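Local structure of periplasmic protein (Legionella pneumophila subsp. pneumophila, 4FGQ) at residues 54-60 / 85-89; 91-95 / 185-189; 27-31 / 76-82; 112-116 / 150-154; 120-124 / 136-140. The protein acts as a calcium-dependent periplasmic protease, probably by a cysteine mechanism as in the bacterial transglutaminase-like cysteine proteinases. Residues are numbered along the deposited sequence.

Interaction 1 (54-60 / 85-89); sequences FNQFNYE and DCEDF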
# COMPACT_ATOMS: atom_id res chain seq x y z
N PHE A 54 5.09 -1.02 7.72
CA PHE A 54 3.74 -1.55 7.63
C PHE A 54 3.67 -3.06 7.72
O PHE A 54 2.64 -3.60 8.12
CB PHE A 54 3.02 -0.99 6.39
CG PHE A 54 2.64 0.44 6.57
CD1 PHE A 54 1.75 0.79 7.57
CD2 PHE A 54 3.24 1.44 5.83
CE1 PHE A 54 1.42 2.11 7.81
CE2 PHE A 54 2.90 2.78 6.06
CZ PHE A 54 1.99 3.11 7.05
N ASN A 55 4.77 -3.75 7.40
CA ASN A 55 4.72 -5.21 7.44
C ASN A 55 4.58 -5.80 8.84
O ASN A 55 4.28 -6.99 8.98
CB ASN A 55 5.88 -5.85 6.69
CG ASN A 55 5.62 -5.94 5.21
OD1 ASN A 55 4.47 -5.79 4.77
ND2 ASN A 55 6.67 -6.17 4.42
N GLN A 56 4.78 -4.96 9.85
CA GLN A 56 4.64 -5.33 11.27
C GLN A 56 3.19 -5.36 11.75
O GLN A 56 2.93 -5.80 12.86
CB GLN A 56 5.38 -4.31 12.17
CG GLN A 56 4.52 -3.04 12.41
CD GLN A 56 5.07 -2.08 13.43
OE1 GLN A 56 5.19 -2.41 14.61
NE2 GLN A 56 5.39 -0.87 12.98
N PHE A 57 2.25 -4.84 10.95
CA PHE A 57 0.85 -4.73 11.39
C PHE A 57 0.10 -6.07 11.28
O PHE A 57 0.64 -7.04 10.73
CB PHE A 57 0.11 -3.65 10.57
CG PHE A 57 0.43 -2.22 10.97
CD1 PHE A 57 1.69 -1.69 10.81
CD2 PHE A 57 -0.57 -1.39 11.45
CE1 PHE A 57 1.97 -0.38 11.18
CE2 PHE A 57 -0.31 -0.08 11.80
CZ PHE A 57 0.97 0.43 11.66
N ASN A 58 -1.12 -6.13 11.80
CA ASN A 58 -1.94 -7.34 11.75
C ASN A 58 -2.38 -7.67 10.33
O ASN A 58 -2.98 -6.82 9.66
CB ASN A 58 -3.19 -7.17 12.62
CG ASN A 58 -2.87 -7.24 14.10
OD1 ASN A 58 -2.05 -8.04 14.53
ND2 ASN A 58 -3.54 -6.40 14.89
N TYR A 59 -2.11 -8.89 9.87
CA TYR A 59 -2.50 -9.32 8.53
C TYR A 59 -3.82 -10.10 8.60
O TYR A 59 -3.89 -11.15 9.24
CB TYR A 59 -1.40 -10.21 7.96
CG TYR A 59 -1.58 -10.62 6.52
CD1 TYR A 59 -2.20 -11.83 6.20
CD2 TYR A 59 -1.11 -9.83 5.49
CE1 TYR A 59 -2.34 -12.22 4.87
CE2 TYR A 59 -1.24 -10.20 4.18
CZ TYR A 59 -1.87 -11.40 3.87
OH TYR A 59 -1.99 -11.75 2.56
N GLU A 60 -4.85 -9.58 7.93
CA GLU A 60 -6.18 -10.16 7.99
C GLU A 60 -6.47 -10.97 6.73
O GLU A 60 -5.99 -10.64 5.64
CB GLU A 60 -7.22 -9.05 8.13
CG GLU A 60 -7.08 -8.26 9.42
CD GLU A 60 -8.00 -7.04 9.51
OE1 GLU A 60 -8.69 -6.72 8.52
OE2 GLU A 60 -8.01 -6.40 10.59
N ASP A 85 -6.06 -6.57 5.19
CA ASP A 85 -5.64 -7.66 4.30
C ASP A 85 -4.53 -7.22 3.36
O ASP A 85 -4.06 -6.08 3.45
CB ASP A 85 -6.84 -8.28 3.56
CG ASP A 85 -7.56 -7.29 2.64
OD1 ASP A 85 -6.92 -6.35 2.13
OD2 ASP A 85 -8.77 -7.46 2.41
N CYS A 86 -4.11 -8.10 2.45
CA CYS A 86 -2.97 -7.79 1.59
C CYS A 86 -3.19 -6.53 0.75
O CYS A 86 -2.26 -5.77 0.48
CB CYS A 86 -2.65 -8.98 0.69
SG CYS A 86 -4.03 -9.47 -0.40
N GLU A 87 -4.44 -6.31 0.36
CA GLU A 87 -4.79 -5.16 -0.45
C GLU A 87 -4.63 -3.90 0.41
O GLU A 87 -4.07 -2.88 -0.04
CB GLU A 87 -6.21 -5.31 -1.01
CG GLU A 87 -6.41 -6.65 -1.75
CD GLU A 87 -7.84 -6.87 -2.24
OE1 GLU A 87 -8.78 -6.26 -1.69
OE2 GLU A 87 -8.01 -7.67 -3.19
N ASP A 88 -5.09 -3.97 1.65
CA ASP A 88 -4.98 -2.84 2.57
C ASP A 88 -3.53 -2.47 2.87
O ASP A 88 -3.20 -1.28 2.98
CB ASP A 88 -5.73 -3.11 3.87
CG ASP A 88 -7.18 -3.55 3.64
OD1 ASP A 88 -7.83 -3.09 2.67
OD2 ASP A 88 -7.69 -4.35 4.45
N PHE A 89 -2.65 -3.47 3.01
CA PHE A 89 -1.22 -3.20 3.22
C PHE A 89 -0.65 -2.46 2.02
O PHE A 89 0.12 -1.49 2.17
CB PHE A 89 -0.43 -4.51 3.38
CG PHE A 89 -0.41 -5.06 4.79
CD1 PHE A 89 -1.56 -5.56 5.38
CD2 PHE A 89 0.79 -5.15 5.49
CE1 PHE A 89 -1.54 -6.09 6.66
CE2 PHE A 89 0.82 -5.70 6.77
CZ PHE A 89 -0.35 -6.16 7.36
O HOH W 1 -5.20 -10.84 2.93

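Interaction 2 (91-95 / 185-189); sequences IIKYF and WDALM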
# COMPACT_ATOMS: atom_id res chain seq x y z
N ILE A 91 -2.19 -0.59 -0.15
CA ILE A 91 -2.78 0.74 -0.23
C ILE A 91 -2.11 1.75 0.70
O ILE A 91 -1.75 2.85 0.27
CB ILE A 91 -4.31 0.68 0.01
CG1 ILE A 91 -4.99 -0.02 -1.18
CG2 ILE A 91 -4.86 2.09 0.25
CD1 ILE A 91 -6.42 -0.48 -0.87
N ILE A 92 -1.90 1.39 1.96
CA ILE A 92 -1.27 2.33 2.88
C ILE A 92 0.21 2.54 2.53
O ILE A 92 0.73 3.66 2.67
CB ILE A 92 -1.51 2.00 4.38
CG1 ILE A 92 -0.97 3.13 5.26
CG2 ILE A 92 -0.88 0.67 4.76
CD1 ILE A 92 -1.57 3.17 6.66
N LYS A 93 0.88 1.50 2.05
CA LYS A 93 2.26 1.67 1.60
C LYS A 93 2.33 2.66 0.44
O LYS A 93 3.23 3.51 0.40
CB LYS A 93 2.86 0.33 1.17
CG LYS A 93 3.20 -0.60 2.34
CD LYS A 93 3.68 -1.95 1.83
CE LYS A 93 3.76 -2.98 2.96
NZ LYS A 93 4.20 -4.31 2.41
N TYR A 94 1.39 2.53 -0.49
CA TYR A 94 1.32 3.42 -1.64
C TYR A 94 1.16 4.88 -1.20
O TYR A 94 1.97 5.74 -1.56
CB TYR A 94 0.17 3.02 -2.58
CG TYR A 94 -0.17 4.10 -3.59
CD1 TYR A 94 0.62 4.31 -4.72
CD2 TYR A 94 -1.27 4.93 -3.40
CE1 TYR A 94 0.30 5.32 -5.65
CE2 TYR A 94 -1.59 5.93 -4.30
CZ TYR A 94 -0.80 6.13 -5.42
OH TYR A 94 -1.14 7.13 -6.30
N PHE A 95 0.14 5.17 -0.41
CA PHE A 95 -0.11 6.56 -0.02
C PHE A 95 1.04 7.13 0.81
O PHE A 95 1.38 8.31 0.70
CB PHE A 95 -1.45 6.71 0.70
CG PHE A 95 -2.62 6.76 -0.24
CD1 PHE A 95 -2.79 7.85 -1.08
CD2 PHE A 95 -3.53 5.71 -0.30
CE1 PHE A 95 -3.87 7.91 -1.97
CE2 PHE A 95 -4.60 5.76 -1.18
CZ PHE A 95 -4.77 6.86 -2.02
N TRP A 185 -12.09 1.68 -5.20
CA TRP A 185 -10.94 2.57 -5.17
C TRP A 185 -11.44 4.01 -5.26
O TRP A 185 -10.98 4.88 -4.53
CB TRP A 185 -10.01 2.23 -6.34
CG TRP A 185 -8.76 3.06 -6.46
CD1 TRP A 185 -8.38 3.80 -7.54
CD2 TRP A 185 -7.72 3.21 -5.49
NE1 TRP A 185 -7.17 4.41 -7.30
CE2 TRP A 185 -6.74 4.07 -6.04
CE3 TRP A 185 -7.52 2.72 -4.19
CZ2 TRP A 185 -5.58 4.44 -5.36
CZ3 TRP A 185 -6.37 3.09 -3.51
CH2 TRP A 185 -5.42 3.93 -4.09
N ASP A 186 -12.38 4.24 -6.17
CA ASP A 186 -13.02 5.55 -6.28
C ASP A 186 -13.64 5.95 -4.94
O ASP A 186 -13.40 7.05 -4.44
CB ASP A 186 -14.09 5.50 -7.37
CG ASP A 186 -14.74 6.85 -7.61
OD1 ASP A 186 -14.02 7.84 -7.85
OD2 ASP A 186 -15.99 6.92 -7.54
N ALA A 187 -14.42 5.04 -4.37
CA ALA A 187 -15.05 5.27 -3.07
C ALA A 187 -14.02 5.45 -1.96
O ALA A 187 -14.21 6.25 -1.04
CB ALA A 187 -16.00 4.13 -2.74
N LEU A 188 -12.93 4.70 -2.04
CA LEU A 188 -11.87 4.79 -1.04
C LEU A 188 -11.26 6.19 -1.05
O LEU A 188 -11.09 6.80 0.01
CB LEU A 188 -10.78 3.72 -1.25
CG LEU A 188 -9.63 3.59 -0.24
CD1 LEU A 188 -9.04 2.20 -0.29
CD2 LEU A 188 -8.53 4.59 -0.49
N MET A 189 -10.93 6.70 -2.23
CA MET A 189 -10.29 8.01 -2.31
C MET A 189 -11.23 9.14 -1.87
O MET A 189 -10.78 10.19 -1.42
CB MET A 189 -9.73 8.24 -3.71
CG MET A 189 -8.56 7.33 -4.02
SD MET A 189 -7.69 7.75 -5.53
CE MET A 189 -8.93 7.35 -6.78

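Interaction 3 (27-31 / 76-82); sequences RFTAW and VEFIVDG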
# COMPACT_ATOMS: atom_id res chain seq x y z
N ARG A 27 0.08 4.69 17.16
CA ARG A 27 0.26 4.26 15.77
C ARG A 27 0.20 5.45 14.81
O ARG A 27 0.98 5.53 13.86
CB ARG A 27 -0.77 3.19 15.36
CG ARG A 27 -0.50 1.82 15.99
CD ARG A 27 -1.28 0.69 15.31
NE ARG A 27 -2.74 0.83 15.36
CZ ARG A 27 -3.51 0.48 16.39
NH1 ARG A 27 -2.98 -0.02 17.50
NH2 ARG A 27 -4.82 0.66 16.31
N PHE A 28 -0.73 6.37 15.05
CA PHE A 28 -0.82 7.58 14.23
C PHE A 28 0.46 8.40 14.35
O PHE A 28 1.04 8.82 13.34
CB PHE A 28 -2.04 8.43 14.60
CG PHE A 28 -3.32 7.97 13.94
CD1 PHE A 28 -3.52 8.15 12.58
CD2 PHE A 28 -4.31 7.35 14.68
CE1 PHE A 28 -4.69 7.72 11.97
CE2 PHE A 28 -5.48 6.92 14.08
CZ PHE A 28 -5.68 7.11 12.73
N THR A 29 0.92 8.61 15.57
CA THR A 29 2.14 9.39 15.79
C THR A 29 3.34 8.73 15.11
O THR A 29 4.19 9.42 14.52
CB THR A 29 2.42 9.57 17.29
OG1 THR A 29 1.36 10.35 17.86
CG2 THR A 29 3.75 10.28 17.51
N ALA A 30 3.41 7.41 15.18
CA ALA A 30 4.49 6.66 14.56
C ALA A 30 4.48 6.77 13.04
O ALA A 30 5.53 6.87 12.41
CB ALA A 30 4.44 5.20 14.99
N TRP A 31 3.28 6.76 12.46
CA TRP A 31 3.08 6.91 11.02
C TRP A 31 3.56 8.30 10.58
O TRP A 31 4.27 8.44 9.58
CB TRP A 31 1.60 6.73 10.71
CG TRP A 31 1.22 6.76 9.27
CD1 TRP A 31 2.02 6.49 8.19
CD2 TRP A 31 -0.07 7.06 8.75
NE1 TRP A 31 1.28 6.63 7.02
CE2 TRP A 31 0.00 6.97 7.35
CE3 TRP A 31 -1.29 7.41 9.35
CZ2 TRP A 31 -1.10 7.22 6.53
CZ3 TRP A 31 -2.38 7.65 8.53
CH2 TRP A 31 -2.28 7.55 7.14
N VAL A 76 -6.21 5.63 6.92
CA VAL A 76 -6.67 5.91 8.28
C VAL A 76 -7.38 4.70 8.90
O VAL A 76 -7.18 4.38 10.08
CB VAL A 76 -7.55 7.17 8.34
CG1 VAL A 76 -8.20 7.31 9.71
CG2 VAL A 76 -6.71 8.41 8.01
N GLU A 77 -8.20 4.01 8.11
CA GLU A 77 -8.90 2.83 8.61
C GLU A 77 -7.93 1.70 8.96
O GLU A 77 -8.13 0.99 9.95
CB GLU A 77 -9.93 2.35 7.59
CG GLU A 77 -11.14 3.27 7.44
CD GLU A 77 -12.05 2.84 6.31
OE1 GLU A 77 -11.58 2.78 5.15
OE2 GLU A 77 -13.23 2.52 6.57
N PHE A 78 -6.89 1.55 8.15
CA PHE A 78 -5.84 0.58 8.42
C PHE A 78 -5.19 0.88 9.77
O PHE A 78 -5.00 -0.01 10.60
CB PHE A 78 -4.79 0.65 7.30
CG PHE A 78 -3.72 -0.41 7.38
CD1 PHE A 78 -2.57 -0.21 8.14
CD2 PHE A 78 -3.83 -1.58 6.65
CE1 PHE A 78 -1.57 -1.17 8.19
CE2 PHE A 78 -2.83 -2.55 6.70
CZ PHE A 78 -1.70 -2.34 7.47
N ILE A 79 -4.85 2.14 10.00
CA ILE A 79 -4.22 2.53 11.27
C ILE A 79 -5.15 2.31 12.48
O ILE A 79 -4.72 1.77 13.51
CB ILE A 79 -3.74 4.00 11.24
CG1 ILE A 79 -2.66 4.19 10.17
CG2 ILE A 79 -3.21 4.42 12.60
CD1 ILE A 79 -1.33 3.51 10.49
N VAL A 80 -6.41 2.73 12.36
CA VAL A 80 -7.38 2.53 13.43
C VAL A 80 -7.54 1.05 13.76
O VAL A 80 -7.56 0.66 14.93
CB VAL A 80 -8.74 3.16 13.09
CG1 VAL A 80 -9.81 2.73 14.08
CG2 VAL A 80 -8.63 4.68 13.07
N ASP A 81 -7.63 0.21 12.73
CA ASP A 81 -7.86 -1.22 12.93
C ASP A 81 -6.60 -1.97 13.37
O ASP A 81 -6.69 -3.08 13.89
CB ASP A 81 -8.39 -1.86 11.65
CG ASP A 81 -9.79 -1.40 11.30
OD1 ASP A 81 -10.40 -0.69 12.12
OD2 ASP A 81 -10.28 -1.77 10.21
N GLY A 82 -5.44 -1.36 13.13
CA GLY A 82 -4.18 -1.99 13.45
C GLY A 82 -3.74 -3.00 12.40
O GLY A 82 -2.89 -3.86 12.67

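Interaction 4 (112-116 / 150-154); sequences AASLT and RPDLK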
# COMPACT_ATOMS: atom_id res chain seq x y z
N ALA A 112 -2.47 -9.53 -8.33
CA ALA A 112 -1.81 -10.64 -8.98
C ALA A 112 -2.45 -11.96 -8.58
O ALA A 112 -3.06 -12.08 -7.52
CB ALA A 112 -0.32 -10.65 -8.63
N ALA A 113 -2.32 -12.96 -9.44
CA ALA A 113 -2.68 -14.32 -9.06
C ALA A 113 -1.46 -14.91 -8.35
O ALA A 113 -0.35 -14.85 -8.88
CB ALA A 113 -3.02 -15.13 -10.29
N SER A 114 -1.63 -15.45 -7.15
CA SER A 114 -0.53 -16.19 -6.53
C SER A 114 -0.60 -17.63 -7.00
O SER A 114 -1.58 -18.35 -6.72
CB SER A 114 -0.57 -16.13 -5.00
OG SER A 114 0.34 -17.09 -4.48
N LEU A 115 0.41 -18.06 -7.74
CA LEU A 115 0.44 -19.38 -8.35
C LEU A 115 0.73 -20.46 -7.31
O LEU A 115 0.51 -21.65 -7.55
CB LEU A 115 1.46 -19.44 -9.48
CG LEU A 115 1.25 -18.40 -10.59
CD1 LEU A 115 2.23 -18.60 -11.75
CD2 LEU A 115 -0.19 -18.43 -11.10
N THR A 116 1.22 -20.03 -6.15
CA THR A 116 1.53 -20.95 -5.07
C THR A 116 0.38 -21.09 -4.06
O THR A 116 0.13 -22.18 -3.54
CB THR A 116 2.81 -20.52 -4.33
OG1 THR A 116 2.73 -19.13 -4.00
CG2 THR A 116 4.02 -20.73 -5.22
N ARG A 150 10.01 -13.10 -8.48
CA ARG A 150 8.71 -13.49 -7.91
C ARG A 150 7.86 -14.23 -8.94
O ARG A 150 6.77 -13.76 -9.30
CB ARG A 150 7.96 -12.25 -7.39
CG ARG A 150 8.66 -11.48 -6.27
CD ARG A 150 8.87 -12.34 -5.04
NE ARG A 150 7.61 -12.98 -4.64
CZ ARG A 150 6.75 -12.48 -3.76
NH1 ARG A 150 6.99 -11.32 -3.15
NH2 ARG A 150 5.63 -13.15 -3.48
N PRO A 151 8.32 -15.39 -9.41
CA PRO A 151 7.54 -16.11 -10.42
C PRO A 151 6.24 -16.65 -9.84
O PRO A 151 5.40 -17.13 -10.60
CB PRO A 151 8.47 -17.26 -10.82
CG PRO A 151 9.28 -17.52 -9.60
CD PRO A 151 9.52 -16.15 -9.01
N ASP A 152 6.08 -16.57 -8.52
CA ASP A 152 4.85 -17.02 -7.87
C ASP A 152 3.71 -16.01 -8.06
O ASP A 152 2.55 -16.33 -7.80
CB ASP A 152 5.07 -17.28 -6.38
CG ASP A 152 5.61 -16.06 -5.64
OD1 ASP A 152 6.60 -15.45 -6.10
OD2 ASP A 152 5.04 -15.71 -4.59
N LEU A 153 4.04 -14.81 -8.53
CA LEU A 153 3.04 -13.76 -8.70
C LEU A 153 2.82 -13.46 -10.18
O LEU A 153 3.76 -13.11 -10.89
CB LEU A 153 3.46 -12.47 -7.99
CG LEU A 153 3.63 -12.52 -6.47
CD1 LEU A 153 4.12 -11.18 -5.96
CD2 LEU A 153 2.34 -12.94 -5.77
N LYS A 154 1.58 -13.62 -10.64
CA LYS A 154 1.23 -13.31 -12.03
C LYS A 154 0.28 -12.12 -12.04
O LYS A 154 -0.90 -12.26 -11.70
CB LYS A 154 0.56 -14.53 -12.68
CG LYS A 154 0.26 -14.34 -14.17
CD LYS A 154 -0.36 -15.59 -14.77
CE LYS A 154 -0.59 -15.42 -16.27
NZ LYS A 154 -1.23 -16.62 -16.89
O HOH W 2 2.53 -15.91 -3.46

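Interaction 5 (120-124 / 136-140); sequences AHMVL and ILDSL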
# COMPACT_ATOMS: atom_id res chain seq x y z
N ALA A 120 -5.96 -14.83 -5.29
CA ALA A 120 -5.49 -13.51 -5.66
C ALA A 120 -4.67 -12.91 -4.51
O ALA A 120 -4.91 -13.21 -3.33
CB ALA A 120 -6.65 -12.61 -6.03
N HIS A 121 -3.70 -12.09 -4.87
CA HIS A 121 -2.82 -11.46 -3.88
C HIS A 121 -2.40 -10.10 -4.38
O HIS A 121 -1.97 -9.96 -5.52
CB HIS A 121 -1.58 -12.31 -3.67
CG HIS A 121 -0.74 -11.87 -2.52
ND1 HIS A 121 -1.17 -11.97 -1.21
CD2 HIS A 121 0.49 -11.30 -2.47
CE1 HIS A 121 -0.23 -11.49 -0.41
NE2 HIS A 121 0.78 -11.08 -1.15
N MET A 122 -2.51 -9.09 -3.52
CA MET A 122 -2.18 -7.72 -3.90
C MET A 122 -0.84 -7.32 -3.31
O MET A 122 -0.54 -7.63 -2.14
CB MET A 122 -3.26 -6.76 -3.38
CG MET A 122 -3.24 -5.35 -3.95
SD MET A 122 -4.16 -5.24 -5.51
CE MET A 122 -5.87 -5.14 -4.99
N VAL A 123 -0.03 -6.65 -4.12
CA VAL A 123 1.27 -6.13 -3.68
C VAL A 123 1.39 -4.70 -4.17
O VAL A 123 0.51 -4.22 -4.88
CB VAL A 123 2.44 -6.95 -4.25
CG1 VAL A 123 2.37 -8.40 -3.74
CG2 VAL A 123 2.42 -6.90 -5.78
N LEU A 124 2.47 -4.02 -3.80
CA LEU A 124 2.77 -2.70 -4.36
C LEU A 124 3.99 -2.84 -5.25
O LEU A 124 5.01 -3.35 -4.81
CB LEU A 124 3.04 -1.69 -3.25
CG LEU A 124 3.47 -0.29 -3.71
CD1 LEU A 124 2.44 0.28 -4.65
CD2 LEU A 124 3.62 0.61 -2.48
N ILE A 136 8.92 -5.55 -6.03
CA ILE A 136 7.68 -5.93 -5.39
C ILE A 136 7.72 -5.74 -3.87
O ILE A 136 8.52 -6.36 -3.17
CB ILE A 136 7.33 -7.41 -5.70
CG1 ILE A 136 7.29 -7.67 -7.21
CG2 ILE A 136 6.02 -7.78 -5.05
CD1 ILE A 136 6.23 -6.88 -7.94
N LEU A 137 6.84 -4.87 -3.37
CA LEU A 137 6.69 -4.64 -1.93
C LEU A 137 5.48 -5.46 -1.47
O LEU A 137 4.32 -5.14 -1.80
CB LEU A 137 6.45 -3.16 -1.65
CG LEU A 137 7.71 -2.28 -1.60
CD1 LEU A 137 8.31 -2.08 -3.01
CD2 LEU A 137 7.38 -0.93 -0.95
N ASP A 138 5.76 -6.52 -0.71
CA ASP A 138 4.78 -7.54 -0.36
C ASP A 138 4.56 -7.53 1.14
O ASP A 138 5.41 -7.03 1.89
CB ASP A 138 5.33 -8.90 -0.80
CG ASP A 138 4.26 -9.96 -0.96
OD1 ASP A 138 3.17 -9.82 -0.38
OD2 ASP A 138 4.55 -10.96 -1.65
N SER A 139 3.42 -8.06 1.56
CA SER A 139 3.09 -8.25 2.97
C SER A 139 3.40 -9.68 3.45
O SER A 139 3.35 -9.95 4.65
CB SER A 139 1.61 -7.94 3.20
OG SER A 139 0.81 -8.53 2.18
N LEU A 140 3.69 -10.58 2.52
CA LEU A 140 4.05 -11.97 2.86
C LEU A 140 5.48 -12.33 2.45
O LEU A 140 5.81 -13.50 2.26
CB LEU A 140 3.06 -12.95 2.20
CG LEU A 140 1.60 -12.86 2.65
CD1 LEU A 140 0.77 -13.88 1.88
CD2 LEU A 140 1.48 -13.10 4.15
O HOH W 3 0.34 -6.68 0.25

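Interaction 1 (54-60 / 85-89)
The side chain of Phe89 is the bump of this contact, and the chain leaving helix 43-55 bends round it to make the hollow. The ring stands out from the first turn of helix 86-100 and has more of its surface buried here than any other residue. Backbone carbonyls line much of its pocket: Phe54 O lies 3.1 Å from Phe89 CE2, while Asn58 O (3.4 Å from Phe89 CE1) and Phe57 O (3.6 Å from Phe89 CZ) meet the ring at its edge. Tyr59 closes one face, with its CD2 3.9 Å from Phe89 CE1 and the two ring planes inclined at 56°. The tyrosine then reaches along the helix start, its OH 3.4 Å from Cys86 CB. Glu60 O sits 3.3 Å from Asp85 CA in a CA-H...O contact, and one water joins Glu60 O (2.8 Å) to Cys86 N (3.0 Å). Asp85 and Asp88 form a capping box: Asp88 N donates to Asp85 OD1 (3.0 Å) and Asp85 N to Asp88 OD2 (2.9 Å); Asp85 OD2 accepts from N of Asp69, a further calcium ligand. Carbonyl oxygens round the polarised edge of an aromatic ring make a favourable electrostatic fit; otherwise the segments meet through apolar contacts, a CA-H...O contact and one water. This helix start carries Cys86 and the calcium ligands Asp85, Glu87 and Asp88, with no calcium bound here.

Interaction 2 (91-95 / 185-189)
Trp185 loses the most surface in this meeting of two helices, followed by Phe95 and Ile91. With chi1 near 180°, the indole of Trp185 extends from helix 183-192 to helix 86-100, where its CH2 comes within 3.5 Å of Phe95 CE2. The two six-membered rings meet rim to rim, centroids 5.7 Å apart and planes at 28°. Ile91, one turn before Phe95, touches the same indole through CG1, 4.1 Å from Trp185 CZ3, and sends its CD1 to within 3.8 Å of Leu188 CD1. Leu188 CD2 in turn reaches Phe95 CE2 at 4.2 Å. These large side chains fill the space between axes 13.8 Å apart that cross at -55°, and the interface is wholly apolar. Around it, Ile91, Tyr94 and Trp185 all rest on Ile109 of strand 107-114, Trp185 NE1 hydrogen-bonds to Asn160 O, and Phe95 packs on Pro75 of helix 75-81; helix 183-192 thus packs on helix 86-100 while its tryptophan also reaches the sheet.

Interaction 3 (27-31 / 76-82)
Ile79 forms the apolar centre, wedged between two aromatic rings of helix 22-38. Its CG2 sits over the Phe28 ring, 3.5 Å from the centroid and 3° off the normal, a CH-pi contact, while its CG1 lies 3.6 Å from Trp31 CE3. Outward from this core, Val76 CG1 and Val80 CG2 approach Phe28 CZ near the ring plane at 3.9 and 3.8 Å. The polar edge belongs to Arg27. Its aliphatic part runs past Ile79, and its guanidinium donates to Ile79 O from both NE (2.9 Å) and NH2 (3.0 Å), with a weak third bond from NH2 to Val80 O at 3.1 Å. Gly82 CA lies over one face of the guanidinium. Both carbonyls belong to the last turn of helix 75-81, and Ile79 O also takes a weak bond from Gly82 N. The two helices, 132° apart, are thus joined by an isoleucine between aromatic rings and an arginine bound to a helix end of the Schellman type, with Gly82 as C-prime residue at positive phi.

Interaction 4 (112-116 / 150-154)
Arg150 and Asp152 curl toward each other, whereas Lys154 is fully extended. The arginine (chi1 to chi3 all m) and the aspartate (chi1 p) form a paired salt bridge across the type I turn 150-153, Arg150 NE to Asp152 OD1 at 3.0 Å and Arg150 NH2 to Asp152 OD2 at 2.9 Å. Ser114, at chi1 t, directs OG to a water 2.7 Å away, which donates to Asp152 OD2 (2.8 Å); the same OG accepts from Leu117 N. Lys154, t at all four angles, runs outward, its CB 4.3 Å from Ala113 CB, whereas Leu153 lies on the other face, with its CB 4.2 Å from Ala112 CB. The contact joins the ends of neighbouring antiparallel strands 107-114 and 153-159: Ala113 and Lys154 are the hydrogen-bonded pair, Ala113 N to Lys154 O at 2.8 Å and Lys154 N to Ala113 O at 2.9 Å, and Leu115 N adds a bond to Asp152 O (2.8 Å). Main-chain bonds fix the register, while the charge of Asp152 is met by Arg150, which also bridges to Asp138.

Interaction 5 (120-124 / 136-140)
A buried histidine-carboxylate bond stands out here: His121 NE2 donates to Asp138 OD1 at 2.8 Å, nearly linearly. That oxygen has further donors, Leu140 N at 3.0 Å, which makes an Asx turn, and more weakly Ser139 N at 2.6 Å, so the carboxylate is held by the turn, by a salt bridge from its OD2 to Arg150 and by the imidazole. The turn also brings Leu140 CD1 to 3.5 Å from His121 CE1. Farther along the hairpin, Leu124 and Leu137 form an antiparallel hydrogen-bonded pair, Leu124 N to Leu137 O at 2.9 Å and Leu137 N to Leu124 O at 2.8 Å. Beyond this pair the chains part, and a water fills in, donating to Met122 O (2.7 Å) and accepting from Ser139 OG (2.7 Å). With NE2 protonated and committed to Asp138, His121 ND1 lies 3.9 Å from Cys86 SG. This order of cysteine, histidine and aspartate is consistent with the catalytic triad of clan CA cysteine peptidases, in which an Asn or Asp orients the histidine.

From the N terminus, interaction 3 opens first, at helix 22-38, and interaction 1 opens before it closes; the two cross, 27-31 returning to 76-82 and 54-60 to 85-89, which interlocks the helices of the N-terminal half. Helix 86-100, where interaction 1 closes, then opens interaction 2. Inside that long loop, interaction 4 opens on strand 107-114 and encloses interaction 5, the hairpin of strands 119-126 and 135-137. Interaction 5 closes at 136-140, interaction 4 at 150-154, and interaction 2 last, at the C-terminal helix. Interactions 1 and 5 touch, through Asn55 and Asp138 among others, so the helical part meets the sheet there.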